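Local coordinates for protein glycosyl hydrolase family 26 (Bacteroides ovatus, PDB 4ZXO) that probably hydrolyses the beta-mannan backbone of galactomannan as a family 26 beta-mannanase of a gut Bacteroides polysaccharide utilization locus, at residues M135-I139 with M190-R194; D140-L146 with R194-V200; L156-R162 with N202-S208. All blocks are in the same frame, centred on the assembly; numbering follows the deposited sequence.

Contact 1: residues M135-I139 with M190-R194; sequences MLEWI and MTNDR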
loop_
_atom_site.group_PDB
_atom_site.type_symbol
_atom_site.label_atom_id
_atom_site.label_comp_id
_atom_site.label_asym_id
_atom_site.label_seq_id
_atom_site.Cartn_x
_atom_site.Cartn_y
_atom_site.Cartn_z
ATOM N N MET A 135 -8.857 -7.883 19.496
ATOM C CA MET A 135 -8.664 -7.629 18.060
ATOM C C MET A 135 -9.558 -6.461 17.620
ATOM O O MET A 135 -9.110 -5.618 16.835
ATOM C CB MET A 135 -8.991 -8.865 17.233
ATOM C CG MET A 135 -8.589 -8.744 15.739
ATOM S SD MET A 135 -6.776 -8.673 15.467
ATOM C CE MET A 135 -6.602 -7.038 14.720
ATOM N N LEU A 136 -10.805 -6.397 18.128
ATOM C CA LEU A 136 -11.664 -5.306 17.726
ATOM C C LEU A 136 -11.137 -3.979 18.333
ATOM O O LEU A 136 -11.247 -2.938 17.678
ATOM C CB LEU A 136 -13.131 -5.551 18.125
ATOM C CG LEU A 136 -13.782 -6.776 17.517
ATOM C CD1 LEU A 136 -15.245 -6.823 17.930
ATOM C CD2 LEU A 136 -13.703 -6.744 16.026
ATOM N N GLU A 137 -10.589 -4.006 19.550
ATOM C CA GLU A 137 -9.998 -2.805 20.162
ATOM C C GLU A 137 -8.805 -2.326 19.300
ATOM O O GLU A 137 -8.644 -1.130 19.081
ATOM C CB GLU A 137 -9.575 -3.132 21.596
ATOM C CG GLU A 137 -8.877 -2.007 22.345
ATOM C CD GLU A 137 -7.504 -2.454 22.809
ATOM O OE1 GLU A 137 -7.355 -3.407 23.668
ATOM O OE2 GLU A 137 -6.559 -1.855 22.274
ATOM N N TRP A 138 -8.015 -3.284 18.802
ATOM C CA TRP A 138 -6.863 -2.961 17.946
ATOM C C TRP A 138 -7.324 -2.292 16.655
ATOM O O TRP A 138 -6.766 -1.296 16.251
ATOM C CB TRP A 138 -6.050 -4.223 17.634
ATOM C CG TRP A 138 -5.215 -4.674 18.836
ATOM C CD1 TRP A 138 -5.267 -4.216 20.132
ATOM C CD2 TRP A 138 -4.189 -5.631 18.777
ATOM N NE1 TRP A 138 -4.304 -4.856 20.885
ATOM C CE2 TRP A 138 -3.608 -5.713 20.066
ATOM C CE3 TRP A 138 -3.657 -6.392 17.719
ATOM C CZ2 TRP A 138 -2.533 -6.560 20.354
ATOM C CZ3 TRP A 138 -2.582 -7.274 17.991
ATOM C CH2 TRP A 138 -2.013 -7.333 19.305
ATOM N N ILE A 139 -8.379 -2.826 16.034
ATOM C CA ILE A 139 -8.884 -2.239 14.812
ATOM C C ILE A 139 -9.423 -0.820 15.145
ATOM O O ILE A 139 -9.212 0.098 14.364
ATOM C CB ILE A 139 -9.947 -3.103 14.163
ATOM C CG1 ILE A 139 -9.330 -4.438 13.664
ATOM C CG2 ILE A 139 -10.601 -2.376 12.982
ATOM C CD1 ILE A 139 -10.406 -5.574 13.418
ATOM N N MET A 190 -14.482 -8.227 9.945
ATOM C CA MET A 190 -14.301 -7.514 11.236
ATOM C C MET A 190 -13.677 -6.151 11.052
ATOM O O MET A 190 -14.085 -5.174 11.656
ATOM C CB MET A 190 -13.411 -8.313 12.200
ATOM C CG MET A 190 -14.058 -9.534 12.747
ATOM S SD MET A 190 -12.838 -10.688 13.454
ATOM C CE MET A 190 -12.037 -9.679 14.686
ATOM N N THR A 191 -12.652 -6.079 10.202
ATOM C CA THR A 191 -12.004 -4.786 9.958
ATOM C C THR A 191 -12.982 -3.792 9.347
ATOM O O THR A 191 -13.120 -2.659 9.814
ATOM C CB THR A 191 -10.820 -4.989 9.027
ATOM O OG1 THR A 191 -9.904 -5.953 9.601
ATOM C CG2 THR A 191 -10.075 -3.649 8.727
ATOM N N ASN A 192 -13.663 -4.229 8.297
ATOM C CA ASN A 192 -14.612 -3.323 7.635
ATOM C C ASN A 192 -15.714 -2.929 8.584
ATOM O O ASN A 192 -16.109 -1.760 8.630
ATOM C CB ASN A 192 -15.168 -3.996 6.401
ATOM C CG ASN A 192 -16.131 -3.129 5.659
ATOM O OD1 ASN A 192 -15.764 -2.066 5.144
ATOM N ND2 ASN A 192 -17.383 -3.589 5.565
ATOM N N ASP A 193 -16.197 -3.878 9.392
ATOM C CA ASP A 193 -17.299 -3.546 10.306
ATOM C C ASP A 193 -16.906 -2.483 11.317
ATOM O O ASP A 193 -17.664 -1.543 11.610
ATOM C CB ASP A 193 -17.781 -4.801 11.045
ATOM C CG ASP A 193 -18.518 -5.777 10.128
ATOM O OD1 ASP A 193 -18.879 -5.402 8.983
ATOM O OD2 ASP A 193 -18.718 -6.938 10.564
ATOM N N ARG A 194 -15.714 -2.629 11.873
ATOM C CA ARG A 194 -15.329 -1.674 12.889
ATOM C C ARG A 194 -15.060 -0.318 12.249
ATOM O O ARG A 194 -15.434 0.750 12.812
ATOM C CB ARG A 194 -14.093 -2.114 13.691
ATOM C CG ARG A 194 -14.219 -3.344 14.494
ATOM C CD ARG A 194 -15.434 -3.312 15.395
ATOM N NE ARG A 194 -15.258 -2.414 16.519
ATOM C CZ ARG A 194 -16.236 -2.181 17.401
ATOM N NH1 ARG A 194 -17.421 -2.787 17.280
ATOM N NH2 ARG A 194 -16.049 -1.324 18.401
#
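Start with the methyl end of Met190, a bump that reaches over to the facing helix. Its CE settles between two neighbours there, 3.7 Å from Met135 CG and 3.6 Å from Leu136 CD2. The next bump comes from the other direction. Ile139 points into the hollow formed by Met190, Thr191 and Arg194. Ile139 CD1 lies 4.1 Å from Met190 C and 3.9 Å from Thr191 OG1, while Ile139 CG2 rests 3.6 Å from Arg194 CB. Leu136 wedges in beside them, its CD2 also 3.8 Å from Arg194 CG, so the aliphatic stem of the arginine serves as part of the apolar wall. The segments 135-139 and 190-194 cross at -55°, with axes 9.7 Å apart at closest approach, and Ile139 and Thr191 are the nearest pair by CA, at 6.3 Å. These are two neighbouring outer helices of a TIM barrel, 132-147 and 181-197. No hydrogen bond crosses between the segments. Thr191 OG1 bonds to Leu187 O and Trp164 NE1, and the Arg194 guanidinium turns to Asp140. With the polar ends committed elsewhere, what holds these segments together is the fit of methyl and methylene groups, buried at Met135, Ile139, Met190 and Thr191 and partly open to solvent at Leu136 and Arg194.

Contact 2: residues D140-L146 with R194-V200; sequences DRVADFL and RLRLKGV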
loop_
_atom_site.group_PDB
_atom_site.type_symbol
_atom_site.label_atom_id
_atom_site.label_comp_id
_atom_site.label_asym_id
_atom_site.label_seq_id
_atom_site.Cartn_x
_atom_site.Cartn_y
_atom_site.Cartn_z
ATOM N N ASP A 140 -10.051 -0.639 16.305
ATOM C CA ASP A 140 -10.596 0.646 16.691
ATOM C C ASP A 140 -9.471 1.658 16.856
ATOM O O ASP A 140 -9.655 2.846 16.596
ATOM C CB ASP A 140 -11.408 0.533 18.006
ATOM C CG ASP A 140 -12.748 -0.116 17.800
ATOM O OD1 ASP A 140 -13.142 -0.405 16.631
ATOM O OD2 ASP A 140 -13.489 -0.235 18.798
ATOM N N ARG A 141 -8.292 1.195 17.254
ATOM C CA ARG A 141 -7.132 2.095 17.400
ATOM C C ARG A 141 -6.681 2.575 16.035
ATOM O O ARG A 141 -6.362 3.766 15.844
ATOM C CB ARG A 141 -5.964 1.389 18.165
ATOM C CG ARG A 141 -6.293 1.242 19.703
ATOM C CD ARG A 141 -5.311 0.396 20.572
ATOM N NE ARG A 141 -5.299 0.953 21.930
ATOM C CZ ARG A 141 -4.737 0.390 22.997
ATOM N NH1 ARG A 141 -4.774 1.049 24.154
ATOM N NH2 ARG A 141 -4.120 -0.809 22.919
ATOM N N VAL A 142 -6.667 1.673 15.055
ATOM C CA VAL A 142 -6.477 2.104 13.659
ATOM C C VAL A 142 -7.575 3.084 13.223
ATOM O O VAL A 142 -7.300 4.135 12.619
ATOM C CB VAL A 142 -6.486 0.875 12.709
ATOM C CG1 VAL A 142 -6.572 1.341 11.229
ATOM C CG2 VAL A 142 -5.229 0.027 12.954
ATOM N N ALA A 143 -8.837 2.762 13.528
ATOM C CA ALA A 143 -9.941 3.660 13.134
ATOM C C ALA A 143 -9.746 5.086 13.689
ATOM O O ALA A 143 -9.875 6.098 12.950
ATOM C CB ALA A 143 -11.279 3.072 13.593
ATOM N N ASP A 144 -9.393 5.172 14.973
ATOM C CA ASP A 144 -9.185 6.489 15.577
ATOM C C ASP A 144 -8.030 7.270 14.913
ATOM O O ASP A 144 -8.141 8.502 14.718
ATOM C CB ASP A 144 -8.880 6.350 17.057
ATOM C CG ASP A 144 -10.087 5.967 17.878
ATOM O OD1 ASP A 144 -11.231 6.144 17.400
ATOM O OD2 ASP A 144 -9.871 5.491 19.007
ATOM N N PHE A 145 -6.956 6.567 14.516
ATOM C CA PHE A 145 -5.897 7.246 13.789
ATOM C C PHE A 145 -6.412 7.758 12.439
ATOM O O PHE A 145 -6.159 8.896 12.059
ATOM C CB PHE A 145 -4.702 6.343 13.582
ATOM C CG PHE A 145 -3.585 7.049 12.892
ATOM C CD1 PHE A 145 -2.767 7.901 13.586
ATOM C CD2 PHE A 145 -3.356 6.877 11.546
ATOM C CE1 PHE A 145 -1.721 8.573 12.932
ATOM C CE2 PHE A 145 -2.307 7.541 10.885
ATOM C CZ PHE A 145 -1.508 8.391 11.591
ATOM N N LEU A 146 -7.122 6.919 11.705
ATOM C CA LEU A 146 -7.652 7.325 10.405
ATOM C C LEU A 146 -8.568 8.561 10.495
ATOM O O LEU A 146 -8.573 9.425 9.612
ATOM C CB LEU A 146 -8.406 6.152 9.771
ATOM C CG LEU A 146 -7.478 4.963 9.398
ATOM C CD1 LEU A 146 -8.264 3.788 8.831
ATOM C CD2 LEU A 146 -6.358 5.361 8.422
ATOM N N ARG A 194 -15.714 -2.629 11.873
ATOM C CA ARG A 194 -15.329 -1.674 12.889
ATOM C C ARG A 194 -15.060 -0.318 12.249
ATOM O O ARG A 194 -15.434 0.750 12.812
ATOM C CB ARG A 194 -14.093 -2.114 13.691
ATOM C CG ARG A 194 -14.219 -3.344 14.494
ATOM C CD ARG A 194 -15.434 -3.312 15.395
ATOM N NE ARG A 194 -15.258 -2.414 16.519
ATOM C CZ ARG A 194 -16.236 -2.181 17.401
ATOM N NH1 ARG A 194 -17.421 -2.787 17.280
ATOM N NH2 ARG A 194 -16.049 -1.324 18.401
ATOM N N LEU A 195 -14.437 -0.317 11.064
ATOM C CA LEU A 195 -14.230 0.978 10.447
ATOM C C LEU A 195 -15.561 1.655 10.182
ATOM O O LEU A 195 -15.738 2.862 10.411
ATOM C CB LEU A 195 -13.443 0.818 9.150
ATOM C CG LEU A 195 -12.014 0.310 9.315
ATOM C CD1 LEU A 195 -11.402 0.057 7.916
ATOM C CD2 LEU A 195 -11.165 1.349 10.006
ATOM N N ARG A 196 -16.514 0.891 9.690
ATOM C CA ARG A 196 -17.827 1.507 9.410
ATOM C C ARG A 196 -18.562 2.012 10.648
ATOM O O ARG A 196 -19.164 3.090 10.625
ATOM C CB ARG A 196 -18.749 0.539 8.694
ATOM C CG ARG A 196 -18.343 0.237 7.283
ATOM C CD ARG A 196 -19.273 -0.790 6.707
ATOM N NE ARG A 196 -20.596 -0.224 6.476
ATOM C CZ ARG A 196 -21.690 -0.954 6.436
ATOM N NH1 ARG A 196 -21.591 -2.273 6.644
ATOM N NH2 ARG A 196 -22.865 -0.366 6.213
ATOM N N LEU A 197 -18.529 1.219 11.711
ATOM C CA LEU A 197 -19.176 1.637 12.944
ATOM C C LEU A 197 -18.587 2.944 13.457
ATOM O O LEU A 197 -19.322 3.801 13.946
ATOM C CB LEU A 197 -19.039 0.573 14.015
ATOM C CG LEU A 197 -19.969 -0.628 14.032
ATOM C CD1 LEU A 197 -19.407 -1.702 14.948
ATOM C CD2 LEU A 197 -21.352 -0.231 14.488
ATOM N N LYS A 198 -17.261 3.085 13.320
ATOM C CA LYS A 198 -16.534 4.270 13.785
ATOM C C LYS A 198 -16.763 5.485 12.888
ATOM O O LYS A 198 -16.340 6.599 13.223
ATOM C CB LYS A 198 -15.006 3.976 13.849
ATOM C CG LYS A 198 -14.530 2.819 14.765
ATOM C CD LYS A 198 -14.481 3.109 16.243
ATOM C CE LYS A 198 -13.280 3.920 16.647
ATOM N NZ LYS A 198 -13.481 4.415 18.039
ATOM N N GLY A 199 -17.385 5.282 11.723
ATOM C CA GLY A 199 -17.600 6.356 10.771
ATOM C C GLY A 199 -16.344 6.692 10.009
ATOM O O GLY A 199 -16.135 7.853 9.603
ATOM N N VAL A 200 -15.486 5.686 9.807
ATOM C CA VAL A 200 -14.271 5.929 9.027
ATOM C C VAL A 200 -14.628 5.973 7.535
ATOM O O VAL A 200 -14.410 5.024 6.810
ATOM C CB VAL A 200 -13.203 4.849 9.286
ATOM C CG1 VAL A 200 -11.932 5.213 8.568
ATOM C CG2 VAL A 200 -12.882 4.797 10.775
HETATM O O HOH W 1 -13.763 2.241 19.976
#
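The polar rim here is well paired. Arg194 grips Asp140 with two parts of its guanidinium: NE gives a hydrogen bond to Asp140 OD1 at 2.9 Å and NH2 gives one to Asp140 OD2 at 2.8 Å, a bidentate salt bridge made near the guanidinium plane. One turn on, Lys198 NZ donates to Asp144 OD1 at 2.9 Å, a second salt bridge. A water links the two pairs, accepting from Lys198 NZ at 2.9 Å and donating to Asp140 OD2 at 2.8 Å. Beneath them Ala143 leaves room for a close approach: its CB touches Lys198 CG at 3.5 Å and Val200 CG2 at 3.7 Å. Leu146 continues the apolar floor, with CD1 4.0 Å from Leu195 CD2 and CB 3.8 Å from Val200 CG1. Gly199, with positive phi, closes the helix in a Schellman motif, where Gly199 N bonds to Arg196 O at 3.0 Å and Val200 N to Leu195 O at 2.9 Å; the turn delivers Val200 to the interface. Elsewhere on helix 132-147, Phe145 packs on helix 81-93, and Leu146 O accepts from Asn202 ND2, just ahead of strand 203-207.

Contact 3: residues L156-R162 with N202-S208; sequences LIPVVFR and NVLLAYS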
loop_
_atom_site.group_PDB
_atom_site.type_symbol
_atom_site.label_atom_id
_atom_site.label_comp_id
_atom_site.label_asym_id
_atom_site.label_seq_id
_atom_site.Cartn_x
_atom_site.Cartn_y
_atom_site.Cartn_z
ATOM N N LEU A 156 -11.663 15.270 6.042
ATOM C CA LEU A 156 -11.002 13.961 6.233
ATOM C C LEU A 156 -10.165 13.627 4.990
ATOM O O LEU A 156 -10.585 13.833 3.841
ATOM C CB LEU A 156 -12.024 12.827 6.491
ATOM C CG LEU A 156 -12.655 12.630 7.902
ATOM C CD1 LEU A 156 -13.678 11.469 7.946
ATOM C CD2 LEU A 156 -11.656 12.306 8.981
ATOM N N ILE A 157 -8.968 13.118 5.220
ATOM C CA ILE A 157 -8.052 12.802 4.097
ATOM C C ILE A 157 -8.269 11.364 3.698
ATOM O O ILE A 157 -8.127 10.448 4.546
ATOM C CB ILE A 157 -6.627 13.062 4.524
ATOM C CG1 ILE A 157 -6.465 14.589 4.727
ATOM C CG2 ILE A 157 -5.635 12.497 3.482
ATOM C CD1 ILE A 157 -5.201 14.924 5.497
ATOM N N PRO A 158 -8.607 11.129 2.406
ATOM C CA PRO A 158 -8.791 9.746 1.938
ATOM C C PRO A 158 -7.471 8.983 2.040
ATOM O O PRO A 158 -6.389 9.536 1.825
ATOM C CB PRO A 158 -9.221 9.893 0.463
ATOM C CG PRO A 158 -9.759 11.277 0.377
ATOM C CD PRO A 158 -8.858 12.090 1.324
ATOM N N VAL A 159 -7.563 7.716 2.387
ATOM C CA VAL A 159 -6.395 6.819 2.457
ATOM C C VAL A 159 -6.746 5.476 1.839
ATOM O O VAL A 159 -7.873 5.009 1.970
ATOM C CB VAL A 159 -5.969 6.606 3.967
ATOM C CG1 VAL A 159 -5.076 5.375 4.178
ATOM C CG2 VAL A 159 -5.357 7.911 4.458
ATOM N N VAL A 160 -5.797 4.881 1.122
ATOM C CA VAL A 160 -5.958 3.480 0.709
ATOM C C VAL A 160 -5.356 2.619 1.804
ATOM O O VAL A 160 -4.144 2.606 1.978
ATOM C CB VAL A 160 -5.301 3.178 -0.637
ATOM C CG1 VAL A 160 -5.419 1.658 -0.997
ATOM C CG2 VAL A 160 -5.929 4.072 -1.726
ATOM N N PHE A 161 -6.193 1.907 2.551
ATOM C CA PHE A 161 -5.723 1.119 3.691
ATOM C C PHE A 161 -5.592 -0.343 3.212
ATOM O O PHE A 161 -6.517 -0.879 2.550
ATOM C CB PHE A 161 -6.714 1.243 4.830
ATOM C CG PHE A 161 -6.361 0.469 6.077
ATOM C CD1 PHE A 161 -5.083 0.538 6.629
ATOM C CD2 PHE A 161 -7.352 -0.276 6.742
ATOM C CE1 PHE A 161 -4.762 -0.194 7.796
ATOM C CE2 PHE A 161 -7.040 -0.967 7.943
ATOM C CZ PHE A 161 -5.757 -0.912 8.467
ATOM N N ARG A 162 -4.436 -0.942 3.475
ATOM C CA ARG A 162 -4.065 -2.238 2.880
ATOM C C ARG A 162 -3.634 -3.199 3.958
ATOM O O ARG A 162 -2.441 -3.565 4.028
ATOM C CB ARG A 162 -2.916 -1.981 1.860
ATOM C CG ARG A 162 -2.563 -3.146 1.014
ATOM C CD ARG A 162 -1.528 -2.732 -0.030
ATOM N NE ARG A 162 -0.271 -2.306 0.565
ATOM C CZ ARG A 162 0.794 -3.121 0.748
ATOM N NH1 ARG A 162 0.701 -4.439 0.481
ATOM N NH2 ARG A 162 1.926 -2.641 1.280
ATOM N N ASN A 202 -13.315 7.734 5.154
ATOM C CA ASN A 202 -12.203 8.168 4.313
ATOM C C ASN A 202 -11.255 7.024 3.963
ATOM O O ASN A 202 -10.081 7.269 3.684
ATOM C CB ASN A 202 -11.414 9.302 5.013
ATOM C CG ASN A 202 -10.893 8.921 6.389
ATOM O OD1 ASN A 202 -11.535 8.183 7.155
ATOM N ND2 ASN A 202 -9.712 9.432 6.719
ATOM N N VAL A 203 -11.742 5.782 3.914
ATOM C CA VAL A 203 -10.882 4.675 3.570
ATOM C C VAL A 203 -11.347 3.907 2.333
ATOM O O VAL A 203 -12.534 3.610 2.196
ATOM C CB VAL A 203 -10.772 3.723 4.763
ATOM C CG1 VAL A 203 -9.838 2.579 4.455
ATOM C CG2 VAL A 203 -10.233 4.484 5.927
ATOM N N LEU A 204 -10.389 3.600 1.470
ATOM C CA LEU A 204 -10.546 2.614 0.399
ATOM C C LEU A 204 -9.738 1.403 0.827
ATOM O O LEU A 204 -8.617 1.572 1.278
ATOM C CB LEU A 204 -10.005 3.121 -0.931
ATOM C CG LEU A 204 -10.739 4.394 -1.382
ATOM C CD1 LEU A 204 -10.138 4.910 -2.662
ATOM C CD2 LEU A 204 -12.226 4.103 -1.564
ATOM N N LEU A 205 -10.257 0.203 0.650
ATOM C CA LEU A 205 -9.517 -0.994 1.093
ATOM C C LEU A 205 -8.832 -1.699 -0.060
ATOM O O LEU A 205 -9.454 -1.938 -1.097
ATOM C CB LEU A 205 -10.495 -1.983 1.798
ATOM C CG LEU A 205 -11.027 -1.441 3.115
ATOM C CD1 LEU A 205 -12.031 -2.446 3.713
ATOM C CD2 LEU A 205 -9.899 -1.107 4.134
ATOM N N ALA A 206 -7.564 -2.075 0.102
ATOM C CA ALA A 206 -6.824 -2.747 -0.973
ATOM C C ALA A 206 -6.430 -4.160 -0.530
ATOM O O ALA A 206 -5.924 -4.372 0.599
ATOM C CB ALA A 206 -5.530 -1.945 -1.347
ATOM N N TYR A 207 -6.639 -5.081 -1.451
ATOM C CA TYR A 207 -6.323 -6.490 -1.315
ATOM C C TYR A 207 -4.995 -6.742 -1.997
ATOM O O TYR A 207 -4.794 -6.237 -3.112
ATOM C CB TYR A 207 -7.456 -7.260 -1.985
ATOM C CG TYR A 207 -7.444 -8.762 -2.035
ATOM C CD1 TYR A 207 -7.802 -9.522 -0.909
ATOM C CD2 TYR A 207 -7.212 -9.434 -3.255
ATOM C CE1 TYR A 207 -7.886 -10.915 -0.977
ATOM C CE2 TYR A 207 -7.281 -10.818 -3.343
ATOM C CZ TYR A 207 -7.665 -11.562 -2.200
ATOM O OH TYR A 207 -7.747 -12.929 -2.207
ATOM N N SER A 208 -4.051 -7.466 -1.373
ATOM C CA SER A 208 -2.677 -7.464 -1.946
ATOM C C SER A 208 -1.839 -8.712 -1.634
ATOM O O SER A 208 -0.805 -8.643 -0.958
ATOM C CB SER A 208 -1.919 -6.174 -1.498
ATOM O OG SER A 208 -1.747 -6.072 -0.089
#
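Phe161 overlaps both Val203 and Leu205 of the next strand, its CB 3.4 Å from Val203 CG1 and its CD2 3.7 Å from Leu205 CD2. These residues and Val159 share the sheet face that looks out toward the barrel helices. On the other face Val160 sets CG1 3.6 Å from Ala206 CB and CG2 4.3 Å from Leu204 CB. The backbones form a parallel ladder: Val159 N to Asn202 O (2.9 Å), Leu204 N to Val159 O (2.9 Å), Phe161 N to Leu204 O (2.8 Å) and Ala206 N to Phe161 O (2.9 Å). Before the ladder, Asn202 ND2 donates to Ile157 O at 2.9 Å, a side chain standing in for backbone pairing. Beyond it, Arg162 NH1 donates to Ser208 OG at 3.0 Å, though the arginine's strongest partner is Glu270, with Asp235 bridged as well. In clan GH-A barrels, to which family 26 belongs, this C-terminal end of the strands carries the active site. Strand 159-162 pairs on its other edge with 97-101, and 203-207 with 231-235, making them the fourth and fifth staves of the barrel; helix 10-19 touches Pro158, Asn202 and Leu204.

In the fold
Along the chain the six segments run 135-139, 140-146, 156-162, 190-194, 194-200 and 202-208, so the three contacts interleave. Contacts 1 and 2, with centres about 8 Å apart, are successive parts of one interface between helices 132-147 and 181-197 and share Arg194. Contact 3 lies in the barrel wall beneath, its centre about 15 Å from contact 1 and 12 Å from contact 2. Strand 159-162, helix 181-197 and strand 203-207 form a beta-alpha-beta crossover, with helix 132-147 leading into it. Phe161 meets Thr191, Val142 and Leu195, joining the two layers in this sector of the probable mannanase's TIM barrel.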